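Local coordinates for transcriptional regulator, LRP/AsnC family (Neisseria meningitidis, PDB 2P6S), which probably binds specific DNA sequences to regulate transcription, and here carries bound methionine as well as calcium ions, at residues Leu70-Arg75 with Asn120-Phe125; Val76-Ala81 with His134-Ala139. All coordinates share one frame; numbering follows the deposited sequence.

Contact 1: residues Leu70-Arg75 with Asn120-Phe125; sequences LQAFIR and NAFSHF. With CA (calcium ion), chain R.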
loop_
_atom_site.group_PDB
_atom_site.type_symbol
_atom_site.label_atom_id
_atom_site.label_comp_id
_atom_site.label_asym_id
_atom_site.label_seq_id
_atom_site.Cartn_x
_atom_site.Cartn_y
_atom_site.Cartn_z
ATOM N N LEU G 70 -7.029 22.712 13.806
ATOM C CA LEU G 70 -6.636 21.441 13.183
ATOM C C LEU G 70 -7.840 20.702 12.598
ATOM O O LEU G 70 -8.566 20.012 13.320
ATOM C CB LEU G 70 -5.931 20.550 14.221
ATOM C CG LEU G 70 -4.624 19.828 13.857
ATOM C CD1 LEU G 70 -4.519 18.537 14.681
ATOM C CD2 LEU G 70 -4.483 19.534 12.365
ATOM N N GLN G 71 -8.051 20.865 11.292
ATOM C CA GLN G 71 -9.068 20.110 10.572
ATOM C C GLN G 71 -8.435 18.790 10.137
ATOM O O GLN G 71 -7.509 18.786 9.311
ATOM C CB GLN G 71 -9.583 20.875 9.343
ATOM C CG GLN G 71 -10.771 20.170 8.662
ATOM C CD GLN G 71 -11.259 20.836 7.385
ATOM O OE1 GLN G 71 -11.094 22.035 7.185
ATOM N NE2 GLN G 71 -11.887 20.048 6.520
ATOM N N ALA G 72 -8.941 17.682 10.690
ATOM C CA ALA G 72 -8.424 16.335 10.400
ATOM C C ALA G 72 -9.410 15.516 9.568
ATOM O O ALA G 72 -10.599 15.483 9.869
ATOM C CB ALA G 72 -8.127 15.608 11.694
ATOM N N PHE G 73 -8.911 14.869 8.521
ATOM C CA PHE G 73 -9.692 13.903 7.756
ATOM C C PHE G 73 -9.206 12.522 8.147
ATOM O O PHE G 73 -8.078 12.155 7.819
ATOM C CB PHE G 73 -9.486 14.088 6.257
ATOM C CG PHE G 73 -10.280 15.216 5.664
ATOM C CD1 PHE G 73 -11.600 15.023 5.276
ATOM C CD2 PHE G 73 -9.698 16.464 5.467
ATOM C CE1 PHE G 73 -12.329 16.057 4.714
ATOM C CE2 PHE G 73 -10.424 17.508 4.906
ATOM C CZ PHE G 73 -11.740 17.306 4.530
ATOM N N ILE G 74 -10.055 11.762 8.840
ATOM C CA ILE G 74 -9.682 10.453 9.385
ATOM C C ILE G 74 -10.326 9.320 8.585
ATOM O O ILE G 74 -11.537 9.351 8.342
ATOM C CB ILE G 74 -10.112 10.322 10.855
ATOM C CG1 ILE G 74 -9.692 11.558 11.649
ATOM C CG2 ILE G 74 -9.497 9.094 11.475
ATOM C CD1 ILE G 74 -9.919 11.430 13.129
ATOM N N ARG G 75 -9.514 8.331 8.185
ATOM C CA ARG G 75 -9.995 7.147 7.441
ATOM C C ARG G 75 -10.090 5.965 8.401
ATOM O O ARG G 75 -9.080 5.527 8.942
ATOM C CB ARG G 75 -9.070 6.757 6.266
ATOM C CG ARG G 75 -7.954 7.735 5.903
ATOM C CD ARG G 75 -7.215 7.343 4.596
ATOM N NE ARG G 75 -8.113 7.255 3.445
ATOM C CZ ARG G 75 -8.790 8.285 2.938
ATOM N NH1 ARG G 75 -8.674 9.492 3.483
ATOM N NH2 ARG G 75 -9.590 8.112 1.888
ATOM N N ASN G 120 -2.818 18.011 20.646
ATOM C CA ASN G 120 -3.074 17.360 21.938
ATOM C C ASN G 120 -4.543 17.011 22.080
ATOM O O ASN G 120 -4.905 15.927 22.548
ATOM C CB ASN G 120 -2.675 18.268 23.098
ATOM C CG ASN G 120 -1.224 18.672 23.044
ATOM O OD1 ASN G 120 -0.330 17.823 23.055
ATOM N ND2 ASN G 120 -0.978 19.975 22.968
ATOM N N ALA G 121 -5.382 17.957 21.681
ATOM C CA ALA G 121 -6.815 17.750 21.642
ATOM C C ALA G 121 -7.114 16.509 20.818
ATOM O O ALA G 121 -7.864 15.626 21.233
ATOM C CB ALA G 121 -7.492 18.968 21.028
ATOM N N PHE G 122 -6.499 16.454 19.645
ATOM C CA PHE G 122 -6.772 15.407 18.681
ATOM C C PHE G 122 -6.340 14.029 19.180
ATOM O O PHE G 122 -6.995 13.028 18.889
ATOM C CB PHE G 122 -6.083 15.737 17.355
ATOM C CG PHE G 122 -6.182 14.644 16.339
ATOM C CD1 PHE G 122 -7.337 14.485 15.597
ATOM C CD2 PHE G 122 -5.129 13.765 16.136
ATOM C CE1 PHE G 122 -7.441 13.489 14.667
ATOM C CE2 PHE G 122 -5.232 12.757 15.205
ATOM C CZ PHE G 122 -6.386 12.628 14.463
ATOM N N SER G 123 -5.235 13.977 19.915
ATOM C CA SER G 123 -4.727 12.704 20.398
ATOM C C SER G 123 -5.709 12.079 21.400
ATOM O O SER G 123 -6.011 10.888 21.310
ATOM C CB SER G 123 -3.331 12.867 21.012
ATOM O OG SER G 123 -3.314 13.884 21.995
ATOM N N HIS G 124 -6.223 12.884 22.330
ATOM C CA HIS G 124 -7.171 12.378 23.328
ATOM C C HIS G 124 -8.436 11.843 22.681
ATOM O O HIS G 124 -9.014 10.873 23.167
ATOM C CB HIS G 124 -7.523 13.449 24.363
ATOM C CG HIS G 124 -6.452 13.666 25.383
ATOM N ND1 HIS G 124 -6.108 12.708 26.313
ATOM C CD2 HIS G 124 -5.641 14.725 25.615
ATOM C CE1 HIS G 124 -5.135 13.169 27.077
ATOM N NE2 HIS G 124 -4.834 14.392 26.676
ATOM N N PHE G 125 -8.858 12.471 21.588
ATOM C CA PHE G 125 -10.023 12.002 20.846
ATOM C C PHE G 125 -9.737 10.705 20.106
ATOM O O PHE G 125 -10.581 9.814 20.065
ATOM C CB PHE G 125 -10.503 13.046 19.838
ATOM C CG PHE G 125 -11.594 12.542 18.934
ATOM C CD1 PHE G 125 -12.833 12.191 19.456
ATOM C CD2 PHE G 125 -11.380 12.393 17.569
ATOM C CE1 PHE G 125 -13.846 11.714 18.634
ATOM C CE2 PHE G 125 -12.390 11.919 16.736
ATOM C CZ PHE G 125 -13.625 11.578 17.270
HETATM CA CA CA R . 1.996 17.382 22.278
HETATM O O HOH W 1 3.966 17.096 23.136
#
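F122 reaches from helix 119-130 onto strand 70-78, where L70, A72 and I74 point their side chains toward it. With CG anti to the backbone N (chi1 174°), the ring is thrown forward off the helix toward the strand. At the root of the side chain, F122 CB lies 4.2 Å from L70 CD1, the two side chains crossing at about a right angle. Further out, F122 CD1 passes 4.1 Å from A72 CB. The next atom, F122 CE1, lies at the centre of the contact, with A72 CB 3.7 Å away at an oblique angle to the ring and I74 CD1 at the ring edge, near its plane. F122 CZ, at the tip, also rests against I74 CD1, at 4.0 Å; that isoleucine comes from the opposite direction, its CG1 anti to the carbonyl carbon (chi1 -48°). The same methyl, I74 CD1, reaches the edge of a second ring, 4.4 Å from F125 CE2. This is the helix-on-sheet packing of the ferredoxin-like (beta-alpha-beta-beta-alpha-beta) ligand-binding domain of Lrp/AsnC regulators, the strand running at 35° to the helix with 10.2 Å between their axes. F143 and F116 add edge-to-face rings to F122, and L145 of another subunit packs on it as well, so an apolar cluster continues beyond the two segments. All five residues that touch across the contact are buried. N120, two residues before F122 and with its side chain directed away from the strand, binds a calcium ion through OD1 at 2.5 Å, and a water is a further ligand of the metal. N120 ND2 is hydrogen-bonded to D118, which holds the amide from its other end, while N120 O accepts a hydrogen bond from S123 OG at 2.6 Å.

Contact 2: residues Val76-Ala81 with His134-Ala139; sequences VSIRKA and HGVQDA. With MET (methionine), chain I.
R79 sets out with CG anti to the backbone N (chi1 -169°) and bends at chi3 (65°), which lays its NE beside the backbone of H134, while Q137, bent at chi2, brings its OE1 against the arginine's aliphatic chain. R79 NE donates to H134 O at 3.2 Å, the acceptor lying close to the guanidinium plane. Q137 OE1 comes within 3.1 Å of R79 CD, at the edge of a guanidinium turned 73° from the amide. The R79 backbone N is held as well, by G135 O at 2.6 Å, so both the backbone N and the side-chain NE of R79 are tied to the loop that precedes strand 136-150. On the buried face of the sheet, V76 CG1 meets V136 CG1 at 3.5 Å, the two side chains crossing at about a right angle, and I78 CD1 packs against V136 CG2; helix 84-92 and L130 close over this group. S77, on the other face, has its OG hydrogen-bonded to D109. Between the strands, S77 N donates to D138 O at 3.0 Å. S77 O takes Q137 N at 2.9 Å and, more weakly, D138 N, so one carbonyl serves two successive amides. Q137 and D138 thus both stand opposite S77 and the register slips by one residue before I78 pairs with V136: a classic beta bulge in an antiparallel strand pair of the Lrp/AsnC ligand-binding domain that includes the calcium-binding D138.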
loop_
_atom_site.group_PDB
_atom_site.type_symbol
_atom_site.label_atom_id
_atom_site.label_comp_id
_atom_site.label_asym_id
_atom_site.label_seq_id
_atom_site.Cartn_x
_atom_site.Cartn_y
_atom_site.Cartn_z
ATOM N N VAL G 76 -11.296 5.446 8.598
ATOM C CA VAL G 76 -11.547 4.427 9.622
ATOM C C VAL G 76 -12.083 3.129 9.022
ATOM O O VAL G 76 -12.801 3.155 8.025
ATOM C CB VAL G 76 -12.564 4.953 10.653
ATOM C CG1 VAL G 76 -12.726 3.971 11.823
ATOM C CG2 VAL G 76 -12.136 6.320 11.145
ATOM N N SER G 77 -11.728 2.002 9.632
ATOM C CA SER G 77 -12.250 0.698 9.230
ATOM C C SER G 77 -12.920 0.026 10.415
ATOM O O SER G 77 -12.358 -0.005 11.505
ATOM C CB SER G 77 -11.127 -0.194 8.706
ATOM O OG SER G 77 -11.613 -1.494 8.414
ATOM N N ILE G 78 -14.108 -0.531 10.182
ATOM C CA ILE G 78 -14.971 -1.055 11.244
ATOM C C ILE G 78 -14.904 -2.582 11.370
ATOM O O ILE G 78 -15.068 -3.306 10.390
ATOM C CB ILE G 78 -16.443 -0.642 11.001
ATOM C CG1 ILE G 78 -16.615 0.865 11.171
ATOM C CG2 ILE G 78 -17.368 -1.354 11.956
ATOM C CD1 ILE G 78 -16.342 1.349 12.580
ATOM N N ARG G 79 -14.695 -3.056 12.597
ATOM C CA ARG G 79 -14.567 -4.488 12.898
ATOM C C ARG G 79 -15.838 -5.275 12.566
ATOM O O ARG G 79 -16.946 -4.753 12.686
ATOM C CB ARG G 79 -14.218 -4.675 14.384
ATOM C CG ARG G 79 -13.791 -6.086 14.768
ATOM C CD ARG G 79 -13.116 -6.114 16.141
ATOM N NE ARG G 79 -14.026 -5.747 17.227
ATOM C CZ ARG G 79 -14.956 -6.547 17.751
ATOM N NH1 ARG G 79 -15.129 -7.788 17.305
ATOM N NH2 ARG G 79 -15.722 -6.096 18.736
ATOM N N LYS G 80 -15.658 -6.530 12.148
ATOM C CA LYS G 80 -16.783 -7.414 11.804
ATOM C C LYS G 80 -17.511 -7.890 13.060
ATOM O O LYS G 80 -17.289 -9.004 13.544
ATOM C CB LYS G 80 -16.318 -8.621 10.967
ATOM C CG LYS G 80 -16.374 -8.399 9.459
ATOM C CD LYS G 80 -17.809 -8.501 8.918
ATOM C CE LYS G 80 -18.258 -9.938 8.705
ATOM N NZ LYS G 80 -19.475 -9.995 7.841
ATOM N N ALA G 81 -18.375 -7.022 13.579
ATOM C CA ALA G 81 -19.199 -7.326 14.744
ATOM C C ALA G 81 -20.668 -7.287 14.344
ATOM O O ALA G 81 -20.992 -7.046 13.178
ATOM C CB ALA G 81 -18.921 -6.328 15.866
ATOM N N HIS G 134 -15.415 -0.115 20.549
ATOM C CA HIS G 134 -15.405 -1.554 20.210
ATOM C C HIS G 134 -15.395 -1.860 18.699
ATOM O O HIS G 134 -14.653 -2.728 18.238
ATOM C CB HIS G 134 -16.579 -2.282 20.895
ATOM C CG HIS G 134 -17.934 -1.800 20.467
ATOM N ND1 HIS G 134 -18.489 -0.622 20.924
ATOM C CD2 HIS G 134 -18.849 -2.341 19.626
ATOM C CE1 HIS G 134 -19.686 -0.460 20.387
ATOM N NE2 HIS G 134 -19.927 -1.489 19.594
ATOM N N GLY G 135 -16.208 -1.135 17.939
ATOM C CA GLY G 135 -16.333 -1.354 16.501
ATOM C C GLY G 135 -15.207 -0.827 15.627
ATOM O O GLY G 135 -15.079 -1.245 14.481
ATOM N N VAL G 136 -14.394 0.091 16.145
ATOM C CA VAL G 136 -13.335 0.718 15.345
ATOM C C VAL G 136 -12.063 -0.127 15.374
ATOM O O VAL G 136 -11.400 -0.212 16.404
ATOM C CB VAL G 136 -13.019 2.149 15.847
ATOM C CG1 VAL G 136 -11.921 2.793 14.998
ATOM C CG2 VAL G 136 -14.280 3.003 15.836
ATOM N N GLN G 137 -11.729 -0.738 14.237
ATOM C CA GLN G 137 -10.567 -1.625 14.130
ATOM C C GLN G 137 -9.258 -0.864 13.872
ATOM O O GLN G 137 -8.226 -1.222 14.432
ATOM C CB GLN G 137 -10.802 -2.686 13.041
ATOM C CG GLN G 137 -9.760 -3.817 12.994
ATOM C CD GLN G 137 -9.769 -4.720 14.237
ATOM O OE1 GLN G 137 -10.614 -5.606 14.377
ATOM N NE2 GLN G 137 -8.805 -4.507 15.127
ATOM N N ASP G 138 -9.290 0.171 13.030
ATOM C CA ASP G 138 -8.073 0.942 12.704
ATOM C C ASP G 138 -8.404 2.317 12.127
ATOM O O ASP G 138 -9.346 2.447 11.343
ATOM C CB ASP G 138 -7.184 0.169 11.712
ATOM C CG ASP G 138 -5.736 0.676 11.686
ATOM O OD1 ASP G 138 -5.334 1.466 12.574
ATOM O OD2 ASP G 138 -4.987 0.273 10.770
ATOM N N ALA G 139 -7.622 3.329 12.513
ATOM C CA ALA G 139 -7.806 4.704 12.027
ATOM C C ALA G 139 -6.524 5.210 11.397
ATOM O O ALA G 139 -5.446 4.809 11.803
ATOM C CB ALA G 139 -8.231 5.629 13.159
HETATM N N MET I . -2.246 5.437 13.403
HETATM C CA MET I . -3.492 5.981 14.024
HETATM C C MET I . -4.028 7.198 13.263
HETATM O O MET I . -3.584 7.515 12.160
HETATM C CB MET I . -3.248 6.373 15.488
HETATM C CG MET I . -2.643 5.278 16.344
HETATM S SD MET I . -2.708 5.692 18.094
HETATM C CE MET I . -1.615 4.460 18.782
HETATM O OXT MET I . -4.923 7.902 13.733
#

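In the fold
Contacts 1 and 2 follow one another along strand 70-78, the first on its beginning and the second on its end and the loop beyond. Their centres are about 17 Å apart, yet they touch where I74 CG2 packs 4.1 Å from A139 CB. Their partners come later in the chain in the same order, helix 119-130 and then strand 136-150, so the segments alternate. Contact 1 joins the helix to the face of the four-stranded antiparallel sheet, whereas contact 2 joins the strand to its edge neighbour within that sheet. Together they tie the C-terminal helix and strand of the ligand-binding domain to one central strand, with calcium-binding residues at N120 and D138.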